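Local coordinates for RNA-dependent RNA Polymerase (Bombyx mori cytoplasmic polyhedrosis virus, PDB 6TZ0), which synthesises RNA from an RNA template, making viral plus strands conservatively and probably also the complementary minus strands of the double-stranded genome, at residues 157-162 with 773-778; 147-152 with 209-214; 886-891 with 1201-1206. All coordinates share one frame; numbering follows the deposited sequence.

Contact 1. Residues 157-162 with 773-778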
loop_
_atom_site.group_PDB
_atom_site.type_symbol
_atom_site.label_atom_id
_atom_site.label_comp_id
_atom_site.label_asym_id
_atom_site.label_seq_id
_atom_site.Cartn_x
_atom_site.Cartn_y
_atom_site.Cartn_z
ATOM N N ASP A 157 4.741 40.715 -6.914
ATOM C CA ASP A 157 4.923 42.165 -6.865
ATOM C C ASP A 157 6.392 42.540 -6.759
ATOM O O ASP A 157 6.850 43.472 -7.425
ATOM C CB ASP A 157 4.161 42.770 -5.689
ATOM C CG ASP A 157 2.672 42.743 -5.883
ATOM O OD1 ASP A 157 2.222 42.693 -7.041
ATOM O OD2 ASP A 157 1.950 42.808 -4.870
ATOM N N VAL A 158 7.146 41.832 -5.916
ATOM C CA VAL A 158 8.554 42.179 -5.740
ATOM C C VAL A 158 9.367 41.777 -6.969
ATOM O O VAL A 158 10.306 42.483 -7.361
ATOM C CB VAL A 158 9.086 41.557 -4.437
ATOM C CG1 VAL A 158 10.577 41.761 -4.266
ATOM C CG2 VAL A 158 8.373 42.189 -3.278
ATOM N N TRP A 159 8.984 40.686 -7.640
ATOM C CA TRP A 159 9.711 40.299 -8.845
ATOM C C TRP A 159 9.449 41.269 -9.992
ATOM O O TRP A 159 10.393 41.760 -10.621
ATOM C CB TRP A 159 9.342 38.884 -9.271
ATOM C CG TRP A 159 10.186 38.365 -10.409
ATOM C CD1 TRP A 159 9.917 38.471 -11.740
ATOM C CD2 TRP A 159 11.405 37.621 -10.307
ATOM N NE1 TRP A 159 10.907 37.877 -12.472
ATOM C CE2 TRP A 159 11.831 37.341 -11.616
ATOM C CE3 TRP A 159 12.185 37.178 -9.238
ATOM C CZ2 TRP A 159 12.998 36.637 -11.884
ATOM C CZ3 TRP A 159 13.339 36.480 -9.505
ATOM C CH2 TRP A 159 13.734 36.216 -10.816
ATOM N N TYR A 160 8.185 41.563 -10.286
ATOM C CA TYR A 160 7.886 42.375 -11.458
ATOM C C TYR A 160 7.845 43.871 -11.186
ATOM O O TYR A 160 7.611 44.638 -12.125
ATOM C CB TYR A 160 6.569 41.919 -12.083
ATOM C CG TYR A 160 6.719 40.616 -12.814
ATOM C CD1 TYR A 160 7.159 40.591 -14.128
ATOM C CD2 TYR A 160 6.481 39.410 -12.177
ATOM C CE1 TYR A 160 7.316 39.407 -14.799
ATOM C CE2 TYR A 160 6.641 38.216 -12.842
ATOM C CZ TYR A 160 7.061 38.225 -14.152
ATOM O OH TYR A 160 7.219 37.038 -14.819
ATOM N N GLN A 161 8.007 44.293 -9.926
ATOM C CA GLN A 161 8.140 45.688 -9.477
ATOM C C GLN A 161 6.906 46.549 -9.750
ATOM O O GLN A 161 6.913 47.745 -9.453
ATOM C CB GLN A 161 9.374 46.371 -10.074
ATOM C CG GLN A 161 10.687 45.784 -9.633
ATOM C CD GLN A 161 11.866 46.544 -10.197
ATOM O OE1 GLN A 161 11.700 47.555 -10.873
ATOM N NE2 GLN A 161 13.064 46.035 -9.958
ATOM N N THR A 162 5.843 45.980 -10.313
ATOM C CA THR A 162 4.618 46.694 -10.619
ATOM C C THR A 162 3.458 45.878 -10.087
ATOM O O THR A 162 3.615 44.711 -9.719
ATOM C CB THR A 162 4.404 46.922 -12.123
ATOM O OG1 THR A 162 4.236 45.660 -12.777
ATOM C CG2 THR A 162 5.571 47.668 -12.753
ATOM N N ARG A 773 12.579 28.632 -14.438
ATOM C CA ARG A 773 13.281 29.752 -13.812
ATOM C C ARG A 773 13.366 29.495 -12.311
ATOM O O ARG A 773 12.410 29.777 -11.572
ATOM C CB ARG A 773 12.599 31.086 -14.103
ATOM C CG ARG A 773 13.376 32.275 -13.579
ATOM C CD ARG A 773 12.778 33.621 -13.951
ATOM N NE ARG A 773 11.485 33.885 -13.326
ATOM C CZ ARG A 773 10.371 34.147 -13.997
ATOM N NH1 ARG A 773 10.385 34.192 -15.319
ATOM N NH2 ARG A 773 9.244 34.382 -13.346
ATOM N N PRO A 774 14.490 28.958 -11.825
ATOM C CA PRO A 774 14.597 28.634 -10.392
ATOM C C PRO A 774 14.753 29.838 -9.475
ATOM O O PRO A 774 14.525 29.701 -8.264
ATOM C CB PRO A 774 15.843 27.740 -10.334
ATOM C CG PRO A 774 16.001 27.215 -11.708
ATOM C CD PRO A 774 15.554 28.313 -12.608
ATOM N N GLU A 775 15.128 31.006 -9.999
ATOM C CA GLU A 775 15.352 32.171 -9.148
ATOM C C GLU A 775 14.037 32.754 -8.632
ATOM O O GLU A 775 13.937 33.145 -7.459
ATOM C CB GLU A 775 16.153 33.218 -9.924
ATOM C CG GLU A 775 16.475 34.473 -9.139
ATOM C CD GLU A 775 17.426 34.225 -7.985
ATOM O OE1 GLU A 775 18.259 33.296 -8.076
ATOM O OE2 GLU A 775 17.336 34.959 -6.979
ATOM N N GLY A 776 13.017 32.811 -9.491
ATOM C CA GLY A 776 11.697 33.215 -9.037
ATOM C C GLY A 776 11.089 32.227 -8.067
ATOM O O GLY A 776 10.342 32.612 -7.164
ATOM N N LEU A 777 11.434 30.954 -8.211
ATOM C CA LEU A 777 11.035 29.949 -7.238
ATOM C C LEU A 777 11.749 30.152 -5.905
ATOM O O LEU A 777 11.171 29.893 -4.840
ATOM C CB LEU A 777 11.295 28.570 -7.840
ATOM C CG LEU A 777 10.962 27.261 -7.148
ATOM C CD1 LEU A 777 10.420 26.311 -8.169
ATOM C CD2 LEU A 777 12.243 26.701 -6.632
ATOM N N LYS A 778 12.990 30.653 -5.938
ATOM C CA LYS A 778 13.669 31.001 -4.692
ATOM C C LYS A 778 12.994 32.186 -4.010
ATOM O O LYS A 778 12.842 32.205 -2.781
ATOM C CB LYS A 778 15.149 31.299 -4.941
ATOM C CG LYS A 778 15.946 31.489 -3.651
ATOM C CD LYS A 778 17.450 31.444 -3.876
ATOM C CE LYS A 778 18.020 32.757 -4.367
ATOM N NZ LYS A 778 18.094 33.737 -3.256
#
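The indole of Trp159 packs against Arg773 and Gly776, with Gly776 CA over one face, at the C-terminal end of helix 145-160 and the start of helix 774-786. Ring and guanidinium slide past each other in opposite directions with planes 19° apart, nearly parallel but offset: NE1 of Trp159 lies over the rim of the guanidinium, and Arg773 NE stands 3.5 Å from Trp159 CZ2. On the same side of the ring plane, Gly776 CA makes a CH-pi contact 4.1 Å from the centre of the six-membered ring. Glu775 comes from another direction: its CG lies in the indole plane at the rim, 3.7 Å from Trp159 CH2. The first torsion of Trp159 (chi1 -173°) sets CG anti to the backbone N. Tyr160 touches only through its hydroxyl, 3.7 Å from Arg773 NH2, with its ring turned 80° from the guanidinium. Arg16 makes a cation-pi contact with Trp159, and Met218 of helix 206-218 also packs on the indole. The contact lies near the surface, away from the known metal- and nucleotide-binding residues. With these side chains meeting at van der Waals distances, cohesion is probably mostly dispersive, with a possible electrostatic share from the guanidinium.

Contact 2. Residues 147-152 with 209-214; sequences RELCAV and TCCQVG
Glu148 OE2 is held by the backbone N-H of Phe142 and, weakly, by that of Arg141, while CB of the same residue faces Cys211 SG at 4.3 Å. The two segments belong to a pair of nearly parallel helices, 145-160 and 206-218; the axes of segments 147-152 and 209-214 approach to 9.4 Å and cross at 23°. Cys211 carries the middle of this buried interface. Its SG is directed at the backbone of the facing helix, 3.7 Å from Leu149 CA, and Val152 CG2 comes up beside the sulfur at 3.9 Å. Leu149 sends CD1 forward to meet Cys210 CB at 4.0 Å and also approaches Cys211 SG. Trp742 covers Glu148 and Val152, and Met231 of helix 224-237 backs Cys210, so the pair is embedded among further elements. Arg147, an ATP-binding residue in another model of this protein, lies on helix 145-160 too, but takes no part in the packing and runs near Arg40 instead. Val152 is forked between two neighbours one helical turn apart: CG2, beside its backbone N, goes to Cys211, while CG1, anti to that N (chi1 175°), rests 3.7 Å from Gly214 CA.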
loop_
_atom_site.group_PDB
_atom_site.type_symbol
_atom_site.label_atom_id
_atom_site.label_comp_id
_atom_site.label_asym_id
_atom_site.label_seq_id
_atom_site.Cartn_x
_atom_site.Cartn_y
_atom_site.Cartn_z
ATOM N N ARG A 147 -3.140 33.788 3.662
ATOM C CA ARG A 147 -1.720 34.062 3.855
ATOM C C ARG A 147 -0.884 33.472 2.728
ATOM O O ARG A 147 0.104 34.076 2.295
ATOM C CB ARG A 147 -1.268 33.513 5.200
ATOM C CG ARG A 147 -1.900 34.223 6.361
ATOM C CD ARG A 147 -1.447 33.646 7.669
ATOM N NE ARG A 147 -2.114 34.297 8.785
ATOM C CZ ARG A 147 -1.975 33.932 10.051
ATOM N NH1 ARG A 147 -2.623 34.586 11.003
ATOM N NH2 ARG A 147 -1.192 32.909 10.364
ATOM N N GLU A 148 -1.283 32.303 2.222
ATOM C CA GLU A 148 -0.588 31.708 1.088
ATOM C C GLU A 148 -0.815 32.513 -0.184
ATOM O O GLU A 148 0.119 32.706 -0.981
ATOM C CB GLU A 148 -1.036 30.260 0.914
ATOM C CG GLU A 148 -0.668 29.377 2.093
ATOM C CD GLU A 148 -1.075 27.936 1.900
ATOM O OE1 GLU A 148 -1.745 27.634 0.894
ATOM O OE2 GLU A 148 -0.730 27.102 2.756
ATOM N N LEU A 149 -2.037 33.023 -0.376
ATOM C CA LEU A 149 -2.290 33.900 -1.513
ATOM C C LEU A 149 -1.530 35.221 -1.377
ATOM O O LEU A 149 -1.035 35.760 -2.376
ATOM C CB LEU A 149 -3.794 34.137 -1.662
ATOM C CG LEU A 149 -4.235 34.920 -2.899
ATOM C CD1 LEU A 149 -3.853 34.173 -4.155
ATOM C CD2 LEU A 149 -5.718 35.188 -2.882
ATOM N N CYS A 150 -1.395 35.732 -0.146
ATOM C CA CYS A 150 -0.573 36.915 0.098
ATOM C C CYS A 150 0.891 36.658 -0.222
ATOM O O CYS A 150 1.575 37.543 -0.744
ATOM C CB CYS A 150 -0.712 37.390 1.545
ATOM S SG CYS A 150 -2.241 38.240 1.945
ATOM N N ALA A 151 1.382 35.447 0.061
ATOM C CA ALA A 151 2.765 35.107 -0.267
ATOM C C ALA A 151 2.994 35.080 -1.773
ATOM O O ALA A 151 3.999 35.621 -2.260
ATOM C CB ALA A 151 3.136 33.766 0.357
ATOM N N VAL A 152 2.052 34.495 -2.522
ATOM C CA VAL A 152 2.178 34.435 -3.981
ATOM C C VAL A 152 2.125 35.835 -4.595
ATOM O O VAL A 152 2.961 36.196 -5.439
ATOM C CB VAL A 152 1.094 33.518 -4.576
ATOM C CG1 VAL A 152 1.134 33.545 -6.084
ATOM C CG2 VAL A 152 1.293 32.111 -4.103
ATOM N N THR A 209 -6.026 27.617 -6.643
ATOM C CA THR A 209 -5.813 27.682 -8.088
ATOM C C THR A 209 -5.000 28.914 -8.478
ATOM O O THR A 209 -4.072 28.820 -9.293
ATOM C CB THR A 209 -7.161 27.679 -8.806
ATOM O OG1 THR A 209 -7.911 26.529 -8.401
ATOM C CG2 THR A 209 -6.974 27.636 -10.305
ATOM N N CYS A 210 -5.329 30.076 -7.900
ATOM C CA CYS A 210 -4.544 31.285 -8.118
ATOM C C CYS A 210 -3.132 31.156 -7.564
ATOM O O CYS A 210 -2.191 31.686 -8.165
ATOM C CB CYS A 210 -5.241 32.493 -7.491
ATOM S SG CYS A 210 -6.751 33.030 -8.308
ATOM N N CYS A 211 -2.966 30.450 -6.438
ATOM C CA CYS A 211 -1.625 30.189 -5.916
ATOM C C CYS A 211 -0.804 29.334 -6.876
ATOM O O CYS A 211 0.389 29.591 -7.079
ATOM C CB CYS A 211 -1.703 29.519 -4.546
ATOM S SG CYS A 211 -2.222 30.579 -3.193
ATOM N N GLN A 212 -1.433 28.347 -7.513
ATOM C CA GLN A 212 -0.703 27.511 -8.462
ATOM C C GLN A 212 -0.372 28.267 -9.746
ATOM O O GLN A 212 0.710 28.082 -10.317
ATOM C CB GLN A 212 -1.503 26.251 -8.779
ATOM C CG GLN A 212 -0.739 25.256 -9.620
ATOM C CD GLN A 212 0.456 24.692 -8.886
ATOM O OE1 GLN A 212 0.377 24.376 -7.702
ATOM N NE2 GLN A 212 1.574 24.568 -9.585
ATOM N N VAL A 213 -1.280 29.124 -10.214
ATOM C CA VAL A 213 -0.999 29.892 -11.426
ATOM C C VAL A 213 0.102 30.918 -11.167
ATOM O O VAL A 213 0.987 31.128 -12.008
ATOM C CB VAL A 213 -2.295 30.528 -11.964
ATOM C CG1 VAL A 213 -2.022 31.474 -13.108
ATOM C CG2 VAL A 213 -3.219 29.442 -12.452
ATOM N N GLY A 214 0.121 31.508 -9.972
ATOM C CA GLY A 214 1.220 32.388 -9.618
ATOM C C GLY A 214 2.538 31.664 -9.435
ATOM O O GLY A 214 3.599 32.216 -9.743
#

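Contact 3. Residues 886-891 with 1201-1206; sequences QQNSMV and VLHPGL
His1203 meets Ser889 and Met890 with its imidazole and Asn888 with the same ring from another side. It occupies the N-cap position where strand 1196-1202 gives way to helix 1204-1211, so a strand-to-helix junction is packed against the irregular link between helices 881-886 and 894-899. The close part gathers round the imidazole. His1203 NE2 donates a weak hydrogen bond to Ser889 O, 3.2 Å long and bent to 124° at the hydrogen, consistent with a proton on NE2. Met890, extended beyond CG, crosses the ring obliquely and brings its methyl CE to 3.6 Å from His1203 CE1; the methyl also reaches Gly1205 CA at 3.8 Å, where the glycine has no side chain to hold it off. Ile885 and Leu1021 touch the histidine as well, which leaves the ring buried although the contact lies at the protein surface. The first torsion (chi1 -172°) sets CG of His1203 anti to the backbone N. The looser side belongs to Asn888, which is exposed to solvent. Its amide crosses the imidazole at about a right angle, planes 84° apart, and ND2 lies on the other side of the ring plane from Met890 CE, 3.7 Å from His1203 NE2. Beyond the ring the same nitrogen comes only within 4.2 Å of Pro1204 CG.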
loop_
_atom_site.group_PDB
_atom_site.type_symbol
_atom_site.label_atom_id
_atom_site.label_comp_id
_atom_site.label_asym_id
_atom_site.label_seq_id
_atom_site.Cartn_x
_atom_site.Cartn_y
_atom_site.Cartn_z
ATOM N N GLN A 886 43.039 38.621 6.565
ATOM C CA GLN A 886 44.227 39.407 6.239
ATOM C C GLN A 886 44.782 40.220 7.406
ATOM O O GLN A 886 45.783 40.918 7.218
ATOM C CB GLN A 886 43.972 40.334 5.037
ATOM C CG GLN A 886 43.052 41.518 5.247
ATOM C CD GLN A 886 43.779 42.796 5.617
ATOM O OE1 GLN A 886 44.932 43.000 5.239
ATOM N NE2 GLN A 886 43.102 43.670 6.353
ATOM N N GLN A 887 44.183 40.164 8.597
ATOM C CA GLN A 887 44.869 40.638 9.796
ATOM C C GLN A 887 44.820 39.630 10.941
ATOM O O GLN A 887 45.015 40.018 12.099
ATOM C CB GLN A 887 44.346 41.998 10.271
ATOM C CG GLN A 887 42.908 42.074 10.748
ATOM C CD GLN A 887 42.000 42.739 9.747
ATOM O OE1 GLN A 887 42.374 42.942 8.592
ATOM N NE2 GLN A 887 40.800 43.094 10.184
ATOM N N ASN A 888 44.556 38.354 10.629
ATOM C CA ASN A 888 44.787 37.212 11.527
ATOM C C ASN A 888 43.937 37.302 12.792
ATOM O O ASN A 888 44.444 37.196 13.909
ATOM C CB ASN A 888 46.276 37.077 11.876
ATOM C CG ASN A 888 46.686 35.655 12.248
ATOM O OD1 ASN A 888 47.875 35.361 12.340
ATOM N ND2 ASN A 888 45.715 34.768 12.432
ATOM N N SER A 889 42.639 37.511 12.620
ATOM C CA SER A 889 41.706 37.580 13.731
ATOM C C SER A 889 40.588 36.572 13.520
ATOM O O SER A 889 40.453 35.990 12.443
ATOM C CB SER A 889 41.122 38.989 13.885
ATOM O OG SER A 889 40.328 39.347 12.769
ATOM N N MET A 890 39.800 36.354 14.567
ATOM C CA MET A 890 38.608 35.520 14.495
ATOM C C MET A 890 37.388 36.198 15.104
ATOM O O MET A 890 36.506 35.511 15.628
ATOM C CB MET A 890 38.854 34.176 15.181
ATOM C CG MET A 890 39.824 33.258 14.456
ATOM S SD MET A 890 40.023 31.684 15.309
ATOM C CE MET A 890 41.231 30.875 14.269
ATOM N N VAL A 891 37.383 37.520 15.094
ATOM C CA VAL A 891 36.305 38.238 15.725
ATOM C C VAL A 891 35.109 38.420 14.826
ATOM O O VAL A 891 35.175 39.054 13.772
ATOM C CB VAL A 891 36.780 39.617 16.219
ATOM C CG1 VAL A 891 35.604 40.441 16.720
ATOM C CG2 VAL A 891 37.830 39.451 17.307
ATOM N N VAL A 1201 42.627 30.973 -0.789
ATOM C CA VAL A 1201 43.436 31.486 0.307
ATOM C C VAL A 1201 42.863 30.954 1.613
ATOM O O VAL A 1201 41.648 30.777 1.744
ATOM C CB VAL A 1201 43.506 33.029 0.301
ATOM C CG1 VAL A 1201 44.264 33.504 -0.915
ATOM C CG2 VAL A 1201 42.122 33.634 0.278
ATOM N N LEU A 1202 43.745 30.665 2.564
ATOM C CA LEU A 1202 43.357 30.072 3.832
ATOM C C LEU A 1202 43.810 30.958 4.981
ATOM O O LEU A 1202 44.641 31.852 4.819
ATOM C CB LEU A 1202 43.948 28.669 3.998
ATOM C CG LEU A 1202 43.468 27.613 3.003
ATOM C CD1 LEU A 1202 44.172 26.298 3.224
ATOM C CD2 LEU A 1202 41.978 27.420 3.100
ATOM N N HIS A 1203 43.242 30.696 6.145
ATOM C CA HIS A 1203 43.506 31.379 7.399
ATOM C C HIS A 1203 44.546 30.598 8.195
ATOM O O HIS A 1203 44.538 29.364 8.171
ATOM C CB HIS A 1203 42.207 31.521 8.189
ATOM C CG HIS A 1203 42.305 32.382 9.411
ATOM N ND1 HIS A 1203 42.441 31.862 10.676
ATOM C CD2 HIS A 1203 42.292 33.727 9.561
ATOM C CE1 HIS A 1203 42.501 32.846 11.554
ATOM N NE2 HIS A 1203 42.414 33.989 10.903
ATOM N N PRO A 1204 45.483 31.287 8.856
ATOM C CA PRO A 1204 46.508 30.570 9.634
ATOM C C PRO A 1204 45.945 29.794 10.810
ATOM O O PRO A 1204 46.534 28.787 11.220
ATOM C CB PRO A 1204 47.442 31.697 10.093
ATOM C CG PRO A 1204 47.249 32.769 9.095
ATOM C CD PRO A 1204 45.806 32.715 8.716
ATOM N N GLY A 1205 44.810 30.230 11.355
ATOM C CA GLY A 1205 44.103 29.432 12.334
ATOM C C GLY A 1205 43.523 28.156 11.763
ATOM O O GLY A 1205 43.447 27.147 12.464
ATOM N N LEU A 1206 43.130 28.171 10.486
ATOM C CA LEU A 1206 42.668 26.944 9.844
ATOM C C LEU A 1206 43.810 25.948 9.691
ATOM O O LEU A 1206 43.633 24.752 9.944
ATOM C CB LEU A 1206 42.036 27.267 8.488
ATOM C CG LEU A 1206 41.222 26.238 7.693
ATOM C CD1 LEU A 1206 40.190 26.984 6.890
ATOM C CD2 LEU A 1206 42.059 25.386 6.749
#

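In the fold
From the N terminus, helix 145-160 opens contact 2 at 147-152 and, ten residues or nearly three turns further on, contact 1 at 157-162. Contact 2 closes first, at 209-214, a short loop within the N-terminal region. Contact 1 stays open through the central polymerase region and closes only at 773-778, after 610 intervening residues. The two therefore cross, and helix 145-160 is tied through its N-terminal half to helix 206-218 and at its C-terminal end to helix 774-786; their centres lie 13 Å apart. Contact 3 follows in series, joining 886-891 to 1201-1206 within the C-terminal region, its centre about 38 Å from that of contact 1 and 46 Å from that of contact 2.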